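Local coordinates for protein formate-dependent phosphoribosylglycinamide formyltransferase (Mycobacterium tuberculosis H37Rv, PDB 6KHR) that belongs to the ATP-grasp superfamily of enzymes, carrying an ATP-grasp domain, at residues A370-V382 with A402-N414. Sequence-based numbering, arbitrary orientation.
Sequences ALTGALGVPESDV and ARERAREVASRLN
V409 sits at the tight centre of this contact, its two methyls working on different neighbours. With CG1 anti to the backbone N (chi1 175°), that branch touches both A374 CB and V382 CG2, the latter at 3.8 Å, while CG2 turns to S380 CB and V377 CG1. One turn on, L413 continues the apolar seam: its CG meets A374 CB at 3.8 Å and its CD1 reaches V382 CG2. Small residues A370, G373 and A374 are consistent with the close approach of segments 370-374 and 402-413, nearly antiparallel at 166° with axes 8.1 Å apart. Helix 399-413 packs on helix 368-374 and strand 380-384, an edge strand of the large antiparallel sheet, and V409 and A410 also touch A392 on the adjoining strand 390-395. The solvent side, where R412 and P378 are exposed, is looser and carries the long arginines. R412, bent at chi2 and chi3, folds back so that NE donates to G373 O at 3.2 Å, from above the carbonyl plane; G376 N reaches the same oxygen from its opposite face. V377 CG2 covers one face of the R412 guanidinium. Toward the other end R405 extends across P378, whose O lies over one guanidinium face, and its NH1 makes a salt bridge to E379 OE2 at 3.1 Å, in the guanidinium plane but above the carboxylate's. T395 binds both partners, its O to R405 NH1 and its OG1 to E379 OE1.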
# COMPACT_ATOMS: atom_id res chain seq x y z
N ALA A 370 17.10 -10.61 -11.03
CA ALA A 370 15.77 -11.20 -11.04
C ALA A 370 14.69 -10.13 -10.99
O ALA A 370 13.67 -10.23 -11.69
CB ALA A 370 15.63 -12.19 -9.89
N LEU A 371 14.90 -9.07 -10.21
CA LEU A 371 13.92 -8.00 -10.09
C LEU A 371 13.67 -7.31 -11.42
O LEU A 371 12.51 -7.13 -11.83
CB LEU A 371 14.40 -6.99 -9.05
CG LEU A 371 13.39 -6.71 -7.96
CD1 LEU A 371 13.60 -5.31 -7.45
CD2 LEU A 371 11.96 -6.95 -8.47
N THR A 372 14.73 -6.87 -12.10
CA THR A 372 14.59 -6.27 -13.42
C THR A 372 13.70 -7.10 -14.33
O THR A 372 12.84 -6.56 -15.04
CB THR A 372 15.97 -6.07 -14.05
OG1 THR A 372 16.49 -4.80 -13.65
CG2 THR A 372 15.87 -6.11 -15.57
N GLY A 373 13.89 -8.42 -14.33
CA GLY A 373 13.10 -9.26 -15.20
C GLY A 373 11.66 -9.34 -14.75
O GLY A 373 10.74 -9.24 -15.57
N ALA A 374 11.44 -9.50 -13.45
CA ALA A 374 10.10 -9.66 -12.94
C ALA A 374 9.22 -8.45 -13.27
O ALA A 374 8.07 -8.61 -13.69
CB ALA A 374 10.15 -9.91 -11.43
N LEU A 375 9.75 -7.24 -13.10
CA LEU A 375 8.97 -6.00 -13.32
C LEU A 375 8.86 -5.66 -14.80
O LEU A 375 8.29 -4.68 -15.11
CB LEU A 375 9.63 -4.87 -12.56
CG LEU A 375 9.03 -4.50 -11.22
CD1 LEU A 375 7.96 -5.46 -10.81
CD2 LEU A 375 10.11 -4.44 -10.19
N GLY A 376 9.36 -6.50 -15.67
CA GLY A 376 9.21 -6.27 -17.11
C GLY A 376 7.86 -6.73 -17.57
O GLY A 376 7.44 -6.29 -18.61
N VAL A 377 7.23 -7.60 -16.81
CA VAL A 377 5.86 -8.10 -17.05
C VAL A 377 4.88 -6.96 -16.85
O VAL A 377 4.91 -6.36 -15.82
CB VAL A 377 5.57 -9.23 -16.05
CG1 VAL A 377 4.11 -9.58 -16.00
CG2 VAL A 377 6.42 -10.44 -16.31
N PRO A 378 4.01 -6.66 -17.81
CA PRO A 378 3.03 -5.59 -17.66
C PRO A 378 2.07 -5.65 -16.48
O PRO A 378 1.63 -6.68 -16.12
CB PRO A 378 2.24 -5.62 -18.96
CG PRO A 378 2.59 -6.91 -19.60
CD PRO A 378 3.97 -7.28 -19.11
N GLU A 379 1.83 -4.50 -15.86
CA GLU A 379 0.94 -4.23 -14.72
C GLU A 379 1.37 -5.04 -13.51
O GLU A 379 0.55 -5.39 -12.75
CB GLU A 379 -0.51 -4.53 -15.07
CG GLU A 379 -1.25 -3.44 -15.81
CD GLU A 379 -2.72 -3.71 -16.07
OE1 GLU A 379 -3.53 -3.55 -15.16
OE2 GLU A 379 -3.06 -4.04 -17.19
N SER A 380 2.65 -5.23 -13.34
CA SER A 380 3.14 -6.08 -12.25
C SER A 380 3.69 -5.27 -11.08
O SER A 380 4.00 -4.13 -11.22
CB SER A 380 4.12 -7.05 -12.78
OG SER A 380 5.27 -6.43 -13.30
N ASP A 381 3.69 -5.90 -9.93
CA ASP A 381 4.26 -5.32 -8.70
C ASP A 381 4.88 -6.44 -7.89
O ASP A 381 4.63 -7.57 -8.13
CB ASP A 381 3.25 -4.50 -7.92
CG ASP A 381 3.89 -3.35 -7.17
OD1 ASP A 381 5.11 -3.18 -7.28
OD2 ASP A 381 3.16 -2.65 -6.47
N VAL A 382 5.63 -6.04 -6.88
CA VAL A 382 6.34 -7.02 -6.03
C VAL A 382 6.48 -6.44 -4.62
O VAL A 382 6.44 -5.28 -4.50
CB VAL A 382 7.67 -7.36 -6.71
CG1 VAL A 382 8.83 -7.55 -5.78
CG2 VAL A 382 7.54 -8.56 -7.59
N ALA A 402 -4.34 -11.85 -15.57
CA ALA A 402 -3.70 -11.46 -14.32
C ALA A 402 -3.00 -12.65 -13.66
O ALA A 402 -1.91 -12.49 -13.09
CB ALA A 402 -4.74 -10.82 -13.41
N ARG A 403 -3.56 -13.85 -13.78
CA ARG A 403 -2.86 -15.01 -13.23
C ARG A 403 -1.64 -15.39 -14.06
O ARG A 403 -0.60 -15.75 -13.50
CB ARG A 403 -3.82 -16.20 -13.12
CG ARG A 403 -4.88 -16.00 -12.07
CD ARG A 403 -5.86 -17.11 -12.06
NE ARG A 403 -5.23 -18.36 -11.66
CZ ARG A 403 -5.86 -19.53 -11.59
NH1 ARG A 403 -7.14 -19.61 -11.90
NH2 ARG A 403 -5.20 -20.61 -11.22
N GLU A 404 -1.73 -15.27 -15.39
CA GLU A 404 -0.58 -15.62 -16.22
C GLU A 404 0.59 -14.65 -15.98
O GLU A 404 1.74 -15.08 -15.90
CB GLU A 404 -0.99 -15.64 -17.68
CG GLU A 404 -0.02 -16.41 -18.58
CD GLU A 404 0.90 -15.51 -19.39
OE1 GLU A 404 1.57 -16.02 -20.31
OE2 GLU A 404 0.95 -14.29 -19.11
N ARG A 405 0.29 -13.36 -15.84
CA ARG A 405 1.34 -12.39 -15.54
C ARG A 405 1.98 -12.64 -14.19
O ARG A 405 3.20 -12.49 -14.03
CB ARG A 405 0.77 -10.98 -15.57
CG ARG A 405 0.20 -10.58 -16.86
CD ARG A 405 -0.62 -9.32 -16.73
NE ARG A 405 -0.68 -8.70 -18.05
CZ ARG A 405 -1.30 -7.56 -18.32
NH1 ARG A 405 -1.92 -6.90 -17.36
NH2 ARG A 405 -1.29 -7.09 -19.56
N ALA A 406 1.16 -12.98 -13.18
CA ALA A 406 1.70 -13.21 -11.85
C ALA A 406 2.57 -14.44 -11.82
O ALA A 406 3.62 -14.46 -11.16
CB ALA A 406 0.58 -13.31 -10.82
N ARG A 407 2.19 -15.48 -12.56
CA ARG A 407 3.05 -16.65 -12.62
C ARG A 407 4.36 -16.30 -13.32
O ARG A 407 5.43 -16.79 -12.92
CB ARG A 407 2.29 -17.79 -13.29
CG ARG A 407 3.10 -18.99 -13.69
CD ARG A 407 2.65 -19.46 -15.06
NE ARG A 407 1.64 -20.50 -14.99
CZ ARG A 407 1.91 -21.80 -15.08
NH1 ARG A 407 3.16 -22.21 -15.27
NH2 ARG A 407 0.93 -22.70 -15.00
N GLU A 408 4.32 -15.39 -14.31
CA GLU A 408 5.54 -14.93 -14.94
C GLU A 408 6.40 -14.15 -13.96
O GLU A 408 7.58 -14.46 -13.77
CB GLU A 408 5.21 -14.10 -16.18
CG GLU A 408 5.36 -14.87 -17.50
CD GLU A 408 4.63 -14.23 -18.68
OE1 GLU A 408 3.80 -13.32 -18.47
OE2 GLU A 408 4.89 -14.65 -19.83
N VAL A 409 5.81 -13.16 -13.27
CA VAL A 409 6.55 -12.40 -12.26
C VAL A 409 7.22 -13.33 -11.26
O VAL A 409 8.41 -13.19 -10.95
CB VAL A 409 5.62 -11.41 -11.54
CG1 VAL A 409 6.38 -10.73 -10.43
CG2 VAL A 409 5.06 -10.38 -12.52
N ALA A 410 6.45 -14.30 -10.74
CA ALA A 410 6.99 -15.23 -9.75
C ALA A 410 8.09 -16.09 -10.35
O ALA A 410 9.12 -16.34 -9.72
CB ALA A 410 5.88 -16.10 -9.17
N SER A 411 7.89 -16.56 -11.58
CA SER A 411 8.89 -17.39 -12.21
C SER A 411 10.21 -16.64 -12.38
O SER A 411 11.28 -17.16 -12.04
CB SER A 411 8.38 -17.92 -13.54
OG SER A 411 9.39 -18.66 -14.18
N ARG A 412 10.15 -15.39 -12.89
CA ARG A 412 11.37 -14.60 -13.08
C ARG A 412 12.04 -14.24 -11.77
O ARG A 412 13.18 -13.76 -11.77
CB ARG A 412 11.10 -13.28 -13.83
CG ARG A 412 10.05 -13.34 -14.92
CD ARG A 412 10.61 -13.34 -16.30
NE ARG A 412 10.37 -12.06 -16.97
CZ ARG A 412 9.52 -11.89 -17.98
NH1 ARG A 412 9.39 -10.69 -18.53
NH2 ARG A 412 8.82 -12.91 -18.45
N LEU A 413 11.35 -14.43 -10.65
CA LEU A 413 11.78 -14.02 -9.33
C LEU A 413 12.36 -15.16 -8.51
O LEU A 413 13.39 -14.99 -7.86
CB LEU A 413 10.59 -13.43 -8.57
CG LEU A 413 10.56 -11.96 -8.20
CD1 LEU A 413 9.58 -11.82 -7.05
CD2 LEU A 413 11.94 -11.43 -7.83
N ASN A 414 11.73 -16.32 -8.60
CA ASN A 414 12.16 -17.54 -7.87
C ASN A 414 12.81 -18.51 -8.87
O ASN A 414 12.08 -19.41 -9.30
CB ASN A 414 10.99 -18.25 -7.20
CG ASN A 414 11.37 -18.75 -5.83
OD1 ASN A 414 12.30 -18.22 -5.22
ND2 ASN A 414 10.69 -19.77 -5.35